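Local coordinates for protein methionine-R-sulfoxide reductase (Neisseria meningitidis, PDB 3MMH) that reduces the R form of free methionine sulfoxide back to methionine, using a GAF-domain fold and probably redox-active cysteines, at residues 147-150 with 151-154; 16-19 with 20-24; 6-10 with 11-15. All coordinates share one frame; numbering follows the deposited sequence. Where two conformers were deposited one is given.

Interaction 1. Residues 147-150 with 151-154; sequences LYLG and ELAK
Two turns of the long C-terminal helix 143-165 of the GAF fold make this contact, with residues 147-150 passing their carbonyls to the amides of 151-154. Four successive i to i+4 hydrogen bonds carry these turns. Leu152 N donates to Tyr148 O at 2.9 Å, and the bond from Ala153 N to Leu149 O is equally short. Those from Glu151 N to Leu147 O and from Lys154 N to Gly150 O complete the set; the last is the longest, at 3.2 Å.

Two of these carbonyls also serve water on the exposed side. One water donates to Leu147 O at 2.8 Å and, more loosely, to Glu151 OE2 at 3.3 Å. The first torsion of Glu151 puts its CG beside Leu147 O, and the bend at chi2 (-53°) then swings OE2 round to the water. A second water donates to Gly150 O and, in the lysine conformer described, accepts from Lys154 NZ at 2.9 Å. That lysine runs extended until chi4 (76°), where the ammonium folds back towards the preceding turn. In this conformer both waters tie a polar side chain to a carbonyl four residues earlier.

On the buried side, Leu149 and Leu152 lie side by side and point the same way. Their CD2 methyls meet at 4.0 Å.

These leucines fit the helix between several elements. Leu149 rests on Ile117 and Val119 of strand 115-123 and on Tyr15 of helix 11-27. Leu152 meets Ile22 of helix 11-27 and Thr39 and Leu43 of helix 32-47. Ala153 adds a further contact with Val119.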
loop_
_atom_site.group_PDB
_atom_site.type_symbol
_atom_site.label_atom_id
_atom_site.label_comp_id
_atom_site.label_asym_id
_atom_site.label_seq_id
_atom_site.Cartn_x
_atom_site.Cartn_y
_atom_site.Cartn_z
ATOM N N LEU A 147 7.110 -18.019 12.718
ATOM C CA LEU A 147 6.198 -19.118 12.450
ATOM C C LEU A 147 4.958 -18.635 11.673
ATOM O O LEU A 147 4.614 -19.167 10.619
ATOM C CB LEU A 147 5.780 -19.811 13.747
ATOM C CG LEU A 147 4.870 -21.037 13.556
ATOM C CD1 LEU A 147 5.761 -22.230 13.154
ATOM C CD2 LEU A 147 4.112 -21.365 14.866
ATOM N N TYR A 148 4.270 -17.658 12.217
ATOM C CA TYR A 148 3.005 -17.236 11.647
ATOM C C TYR A 148 3.117 -16.408 10.409
ATOM O O TYR A 148 2.336 -16.613 9.470
ATOM C CB TYR A 148 2.148 -16.552 12.723
ATOM C CG TYR A 148 1.612 -17.542 13.721
ATOM C CD1 TYR A 148 0.767 -18.592 13.356
ATOM C CD2 TYR A 148 1.836 -17.375 15.090
ATOM C CE1 TYR A 148 0.290 -19.480 14.320
ATOM C CE2 TYR A 148 1.303 -18.259 16.021
ATOM C CZ TYR A 148 0.569 -19.329 15.622
ATOM O OH TYR A 148 0.061 -20.213 16.581
ATOM N N LEU A 149 4.136 -15.565 10.278
ATOM C CA LEU A 149 4.336 -14.892 8.981
ATOM C C LEU A 149 4.825 -15.875 7.958
ATOM O O LEU A 149 4.530 -15.709 6.763
ATOM C CB LEU A 149 5.267 -13.685 9.102
ATOM C CG LEU A 149 4.718 -12.530 9.969
ATOM C CD1 LEU A 149 5.795 -11.507 10.216
ATOM C CD2 LEU A 149 3.474 -11.905 9.311
ATOM N N GLY A 150 5.520 -16.953 8.347
ATOM C CA GLY A 150 5.805 -18.014 7.392
ATOM C C GLY A 150 4.575 -18.715 6.900
ATOM O O GLY A 150 4.481 -19.016 5.692
ATOM N N GLU A 151 3.605 -18.934 7.767
ATOM C CA GLU A 151 2.340 -19.519 7.301
ATOM C C GLU A 151 1.574 -18.538 6.430
ATOM O O GLU A 151 0.964 -18.957 5.447
ATOM C CB GLU A 151 1.494 -19.905 8.524
ATOM C CG GLU A 151 2.003 -21.089 9.350
ATOM C CD GLU A 151 2.257 -22.326 8.494
ATOM O OE1 GLU A 151 1.397 -22.677 7.685
ATOM O OE2 GLU A 151 3.388 -22.842 8.562
ATOM N N LEU A 152 1.605 -17.251 6.723
ATOM C CA LEU A 152 1.003 -16.252 5.890
ATOM C C LEU A 152 1.655 -16.264 4.481
ATOM O O LEU A 152 0.955 -16.126 3.465
ATOM C CB LEU A 152 1.102 -14.885 6.514
ATOM C CG LEU A 152 0.499 -13.751 5.664
ATOM C CD1 LEU A 152 -0.956 -13.990 5.315
ATOM C CD2 LEU A 152 0.656 -12.429 6.461
ATOM N N ALA A 153 2.967 -16.379 4.436
ATOM C CA ALA A 153 3.677 -16.459 3.168
ATOM C C ALA A 153 3.135 -17.560 2.283
ATOM O O ALA A 153 2.912 -17.392 1.104
ATOM C CB ALA A 153 5.209 -16.524 3.319
ATOM N N LYS A 154 2.852 -18.730 2.896
ATOM C CA LYS A 154 2.288 -19.816 2.088
ATOM C C LYS A 154 0.850 -19.549 1.612
ATOM O O LYS A 154 0.513 -19.896 0.470
ATOM C CB LYS A 154 2.397 -21.144 2.863
ATOM C CG LYS A 154 3.826 -21.522 3.171
ATOM C CD LYS A 154 4.019 -22.820 3.923
ATOM C CE LYS A 154 5.459 -23.330 3.797
ATOM N NZ LYS A 154 6.461 -22.593 4.639
HETATM O O HOH W 1 6.097 -21.176 9.302
HETATM O O HOH W 2 6.956 -19.739 4.482
#

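Interaction 2. Residues 16-19 with 20-24; sequences REVL and PQIES
Gln21 reaches back one turn to Glu17 at a proline kink in helix 11-27. Its CB lies 3.4 Å from Val18 O. CG stands beside the backbone N (chi1 -65°) and passes Glu17 O at 3.7 Å, and the chain then runs extended to the amide. NE2 donates to Glu17 O at 3.0 Å, almost straight at 174°. The oxygen lies in the amide plane of Gln21, but the nitrogen sits well above the carbonyl plane of Glu17. NE2 also bonds to His5 O, so one amide group ties the helix to the N-terminal segment. Glu17 extends alongside Gln21, and its carboxylate binds His5 ND1 through OE2.

Pro20 has no amide hydrogen to give to Arg16 O, and its ring fills that place, with CD 3.1 Å from the oxygen. The helix resumes through Ile22 N to Val18 O and Glu23 N to Leu19 O.

On the inner face Val18 and Ile22 pack against Val42 of helix 32-47, and Leu19 meets Tyr148 of helix 143-165. Across the turn, in the valine conformer described, Val18 CG1 touches Ile22 CD1 at 3.8 Å.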
loop_
_atom_site.group_PDB
_atom_site.type_symbol
_atom_site.label_atom_id
_atom_site.label_comp_id
_atom_site.label_asym_id
_atom_site.label_seq_id
_atom_site.Cartn_x
_atom_site.Cartn_y
_atom_site.Cartn_z
ATOM N N ARG A 16 -3.287 -16.222 15.514
ATOM C CA ARG A 16 -4.257 -17.278 15.302
ATOM C C ARG A 16 -5.629 -16.740 14.925
ATOM O O ARG A 16 -6.369 -17.365 14.178
ATOM C CB ARG A 16 -4.348 -18.168 16.551
ATOM C CG ARG A 16 -3.092 -18.948 16.811
ATOM C CD ARG A 16 -3.180 -20.015 17.865
ATOM N NE ARG A 16 -3.358 -19.487 19.195
ATOM C CZ ARG A 16 -2.391 -19.268 20.088
ATOM N NH1 ARG A 16 -1.130 -19.450 19.749
ATOM N NH2 ARG A 16 -2.698 -18.810 21.320
ATOM N N GLU A 17 -5.975 -15.584 15.476
ATOM C CA GLU A 17 -7.203 -14.883 15.143
ATOM C C GLU A 17 -7.231 -14.274 13.782
ATOM O O GLU A 17 -8.225 -14.359 13.072
ATOM C CB GLU A 17 -7.526 -13.836 16.227
ATOM C CG GLU A 17 -8.791 -13.115 16.133
ATOM C CD GLU A 17 -9.065 -12.151 17.253
ATOM O OE1 GLU A 17 -8.184 -11.839 18.017
ATOM O OE2 GLU A 17 -10.205 -11.648 17.366
ATOM N N VAL A 18 -6.108 -13.682 13.368
ATOM C CA VAL A 18 -6.045 -12.856 12.211
ATOM C C VAL A 18 -5.680 -13.632 10.933
ATOM O O VAL A 18 -6.191 -13.307 9.861
ATOM C CB VAL A 18 -5.102 -11.738 12.473
ATOM C CG1 VAL A 18 -4.679 -10.963 11.154
ATOM C CG2 VAL A 18 -5.783 -10.773 13.431
ATOM N N LEU A 19 -4.795 -14.631 11.006
ATOM C CA LEU A 19 -4.420 -15.340 9.757
ATOM C C LEU A 19 -5.635 -15.904 9.041
ATOM O O LEU A 19 -5.692 -15.782 7.819
ATOM C CB LEU A 19 -3.411 -16.454 9.999
ATOM C CG LEU A 19 -1.967 -16.124 9.772
ATOM C CD1 LEU A 19 -1.464 -14.926 10.319
ATOM C CD2 LEU A 19 -1.124 -17.325 10.089
ATOM N N PRO A 20 -6.644 -16.522 9.691
ATOM C CA PRO A 20 -7.763 -17.064 8.946
ATOM C C PRO A 20 -8.560 -15.950 8.329
ATOM O O PRO A 20 -9.166 -16.148 7.256
ATOM C CB PRO A 20 -8.570 -17.822 10.016
ATOM C CG PRO A 20 -7.548 -18.096 11.095
ATOM C CD PRO A 20 -6.623 -16.983 11.081
ATOM N N GLN A 21 -8.632 -14.767 8.914
ATOM C CA GLN A 21 -9.306 -13.656 8.340
ATOM C C GLN A 21 -8.603 -13.138 7.095
ATOM O O GLN A 21 -9.250 -12.870 6.091
ATOM C CB GLN A 21 -9.481 -12.549 9.345
ATOM C CG GLN A 21 -10.408 -12.947 10.504
ATOM C CD GLN A 21 -10.613 -11.872 11.523
ATOM O OE1 GLN A 21 -11.309 -10.875 11.220
ATOM N NE2 GLN A 21 -9.998 -11.975 12.639
ATOM N N ILE A 22 -7.290 -13.046 7.143
ATOM C CA ILE A 22 -6.519 -12.701 5.947
ATOM C C ILE A 22 -6.777 -13.739 4.838
ATOM O O ILE A 22 -6.996 -13.375 3.700
ATOM C CB ILE A 22 -5.006 -12.544 6.178
ATOM C CG1 ILE A 22 -4.724 -11.401 7.163
ATOM C CG2 ILE A 22 -4.277 -12.319 4.821
ATOM C CD1 ILE A 22 -3.323 -11.227 7.572
ATOM N N GLU A 23 -6.717 -15.027 5.207
ATOM C CA GLU A 23 -6.936 -16.051 4.196
ATOM C C GLU A 23 -8.295 -15.829 3.521
ATOM O O GLU A 23 -8.381 -16.019 2.283
ATOM C CB GLU A 23 -6.858 -17.458 4.838
ATOM C CG GLU A 23 -6.788 -18.569 3.810
ATOM C CD GLU A 23 -6.770 -19.940 4.386
ATOM O OE1 GLU A 23 -7.361 -20.150 5.501
ATOM O OE2 GLU A 23 -6.359 -20.883 3.709
ATOM N N SER A 24 -9.322 -15.540 4.272
ATOM C CA SER A 24 -10.664 -15.308 3.741
ATOM C C SER A 24 -10.698 -14.112 2.819
ATOM O O SER A 24 -11.286 -14.146 1.730
ATOM C CB SER A 24 -11.630 -15.004 4.889
ATOM O OG SER A 24 -12.905 -14.673 4.317
#

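Interaction 3. Residues 6-10 with 11-15; sequences FSASD and KAALY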
loop_
_atom_site.group_PDB
_atom_site.type_symbol
_atom_site.label_atom_id
_atom_site.label_comp_id
_atom_site.label_asym_id
_atom_site.label_seq_id
_atom_site.Cartn_x
_atom_site.Cartn_y
_atom_site.Cartn_z
ATOM N N PHE A 6 -10.270 -7.973 15.727
ATOM C CA PHE A 6 -9.155 -8.233 16.630
ATOM C C PHE A 6 -9.567 -8.033 18.086
ATOM O O PHE A 6 -9.785 -6.905 18.529
ATOM C CB PHE A 6 -7.968 -7.330 16.291
ATOM C CG PHE A 6 -7.941 -6.876 14.859
ATOM C CD1 PHE A 6 -7.123 -7.504 13.936
ATOM C CD2 PHE A 6 -8.734 -5.822 14.437
ATOM C CE1 PHE A 6 -7.096 -7.090 12.617
ATOM C CE2 PHE A 6 -8.712 -5.403 13.121
ATOM C CZ PHE A 6 -7.891 -6.038 12.210
ATOM N N SER A 7 -9.673 -9.134 18.822
ATOM C CA SER A 7 -9.798 -9.074 20.273
ATOM C C SER A 7 -8.449 -9.326 20.940
ATOM O O SER A 7 -8.053 -8.603 21.855
ATOM C CB SER A 7 -10.818 -10.106 20.761
ATOM O OG SER A 7 -10.486 -11.406 20.305
ATOM N N ALA A 8 -7.746 -10.354 20.475
ATOM C CA ALA A 8 -6.670 -10.960 21.250
ATOM C C ALA A 8 -5.687 -9.895 21.726
ATOM O O ALA A 8 -5.414 -8.927 21.017
ATOM C CB ALA A 8 -5.948 -12.008 20.417
ATOM N N SER A 9 -5.159 -10.082 22.931
ATOM C CA SER A 9 -4.185 -9.171 23.493
ATOM C C SER A 9 -2.775 -9.711 23.575
ATOM O O SER A 9 -1.868 -8.997 23.956
ATOM C CB SER A 9 -4.652 -8.769 24.906
ATOM O OG SER A 9 -4.778 -9.949 25.737
ATOM N N ASP A 10 -2.584 -10.971 23.189
ATOM C CA ASP A 10 -1.296 -11.631 23.116
ATOM C C ASP A 10 -0.958 -11.857 21.667
ATOM O O ASP A 10 -1.799 -12.244 20.850
ATOM C CB ASP A 10 -1.432 -13.016 23.809
ATOM C CG ASP A 10 -0.269 -13.916 23.598
ATOM O OD1 ASP A 10 0.802 -13.574 24.171
ATOM O OD2 ASP A 10 -0.374 -14.840 22.762
ATOM N N LYS A 11 0.333 -11.652 21.337
ATOM C CA LYS A 11 0.796 -11.750 19.974
ATOM C C LYS A 11 0.399 -13.028 19.283
ATOM O O LYS A 11 -0.141 -13.052 18.177
ATOM C CB LYS A 11 2.326 -11.516 19.942
ATOM C CG LYS A 11 2.921 -11.530 18.532
ATOM C CD LYS A 11 4.445 -11.858 18.525
ATOM C CE LYS A 11 5.299 -10.891 19.264
ATOM N NZ LYS A 11 6.704 -11.267 19.074
ATOM N N ALA A 12 0.760 -14.184 19.877
ATOM C CA ALA A 12 0.480 -15.484 19.263
ATOM C C ALA A 12 -1.036 -15.671 19.078
ATOM O O ALA A 12 -1.473 -16.120 17.999
ATOM C CB ALA A 12 1.113 -16.610 20.084
ATOM N N ALA A 13 -1.822 -15.340 20.088
ATOM C CA ALA A 13 -3.251 -15.478 19.978
ATOM C C ALA A 13 -3.777 -14.599 18.844
ATOM O O ALA A 13 -4.725 -14.966 18.158
ATOM C CB ALA A 13 -3.927 -15.153 21.327
ATOM N N LEU A 14 -3.211 -13.384 18.678
ATOM C CA LEU A 14 -3.684 -12.500 17.628
ATOM C C LEU A 14 -3.381 -13.065 16.245
ATOM O O LEU A 14 -4.211 -13.002 15.353
ATOM C CB LEU A 14 -3.130 -11.080 17.824
ATOM C CG LEU A 14 -3.692 -10.023 16.858
ATOM C CD1 LEU A 14 -5.157 -9.855 16.969
ATOM C CD2 LEU A 14 -2.967 -8.691 17.086
ATOM N N TYR A 15 -2.200 -13.642 16.046
ATOM C CA TYR A 15 -1.943 -14.311 14.773
ATOM C C TYR A 15 -2.967 -15.371 14.531
ATOM O O TYR A 15 -3.444 -15.554 13.412
ATOM C CB TYR A 15 -0.538 -14.934 14.750
ATOM C CG TYR A 15 0.586 -13.983 14.402
ATOM C CD1 TYR A 15 0.678 -13.505 13.097
ATOM C CD2 TYR A 15 1.569 -13.645 15.289
ATOM C CE1 TYR A 15 1.749 -12.714 12.719
ATOM C CE2 TYR A 15 2.652 -12.849 14.920
ATOM C CZ TYR A 15 2.725 -12.378 13.624
ATOM O OH TYR A 15 3.791 -11.631 13.198
HETATM O O HOH W 3 2.720 -14.284 22.320
#
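Ala8 and Leu14 form the apolar centre where the N-terminal loop folds against the first turn of helix 11-27. The methyl of Ala8 points at the helix and settles on its backbone, 3.5 Å from Leu14 N. It also touches Ala13 CB at 3.8 Å and Leu14 CB at 3.9 Å. Leu14 has its CG anti to the backbone N (chi1 -173°). This turns the branch towards the loop, and CD1 meets Phe6 CB at 3.8 Å. The same methyl lies at the edge of the Phe6 ring, near its plane. The loop packs along one side of Leu14, with Ala8 and Phe6 both in contact with it.

Further out, the backbone takes over at Asp10. Its carbonyl accepts from Leu14 N at 2.8 Å, the first i to i+4 bond of the helix. Asp10 is the N-cap. Its carboxylate swings over the open end of the helix, and OD2 accepts from Ala13 N at 3.1 Å. The amide comes to the anti side of OD2, 27° out of the carboxylate plane. OD1 receives a hydrogen bond from a water at 2.8 Å, and that water accepts in turn from Ala12 N. Two amides of the first turn are thus satisfied, one directly and one through water. The negative charge at this helix end probably also interacts favourably with the helix dipole.

Beyond these segments, Lys11 reaches Asp142 and, on helix 143-165, Asp145 in salt bridges. Tyr15 OH bonds to Asp145 as well. Phe6 packs on Glu45 and Ala46 of helix 32-47, while Leu14 touches Phe47 near the end of that helix.

How the interactions relate
Interaction 3 lies at the start of helix 11-27 and interaction 2 continues along it, their centres about 11 Å apart. Glu17 joins them: its OE1 lies 2.9 Å from Ala8 N and its OE2 3.0 Å from Ser7 N, both probable hydrogen bonds. Interaction 1 lies on the neighbouring helix 143-165, its centre about 11 Å from that of interaction 2 and about 15 Å from that of interaction 3. Leu19 CD2 packs on Tyr148 O at 3.6 Å, and Tyr15 CD1 on Tyr148 CB at 3.4 Å. None of these turns lines the substrate pocket. In interaction 1, the Leu149 side chain is about 13 Å from the bound methionine sulfoxide.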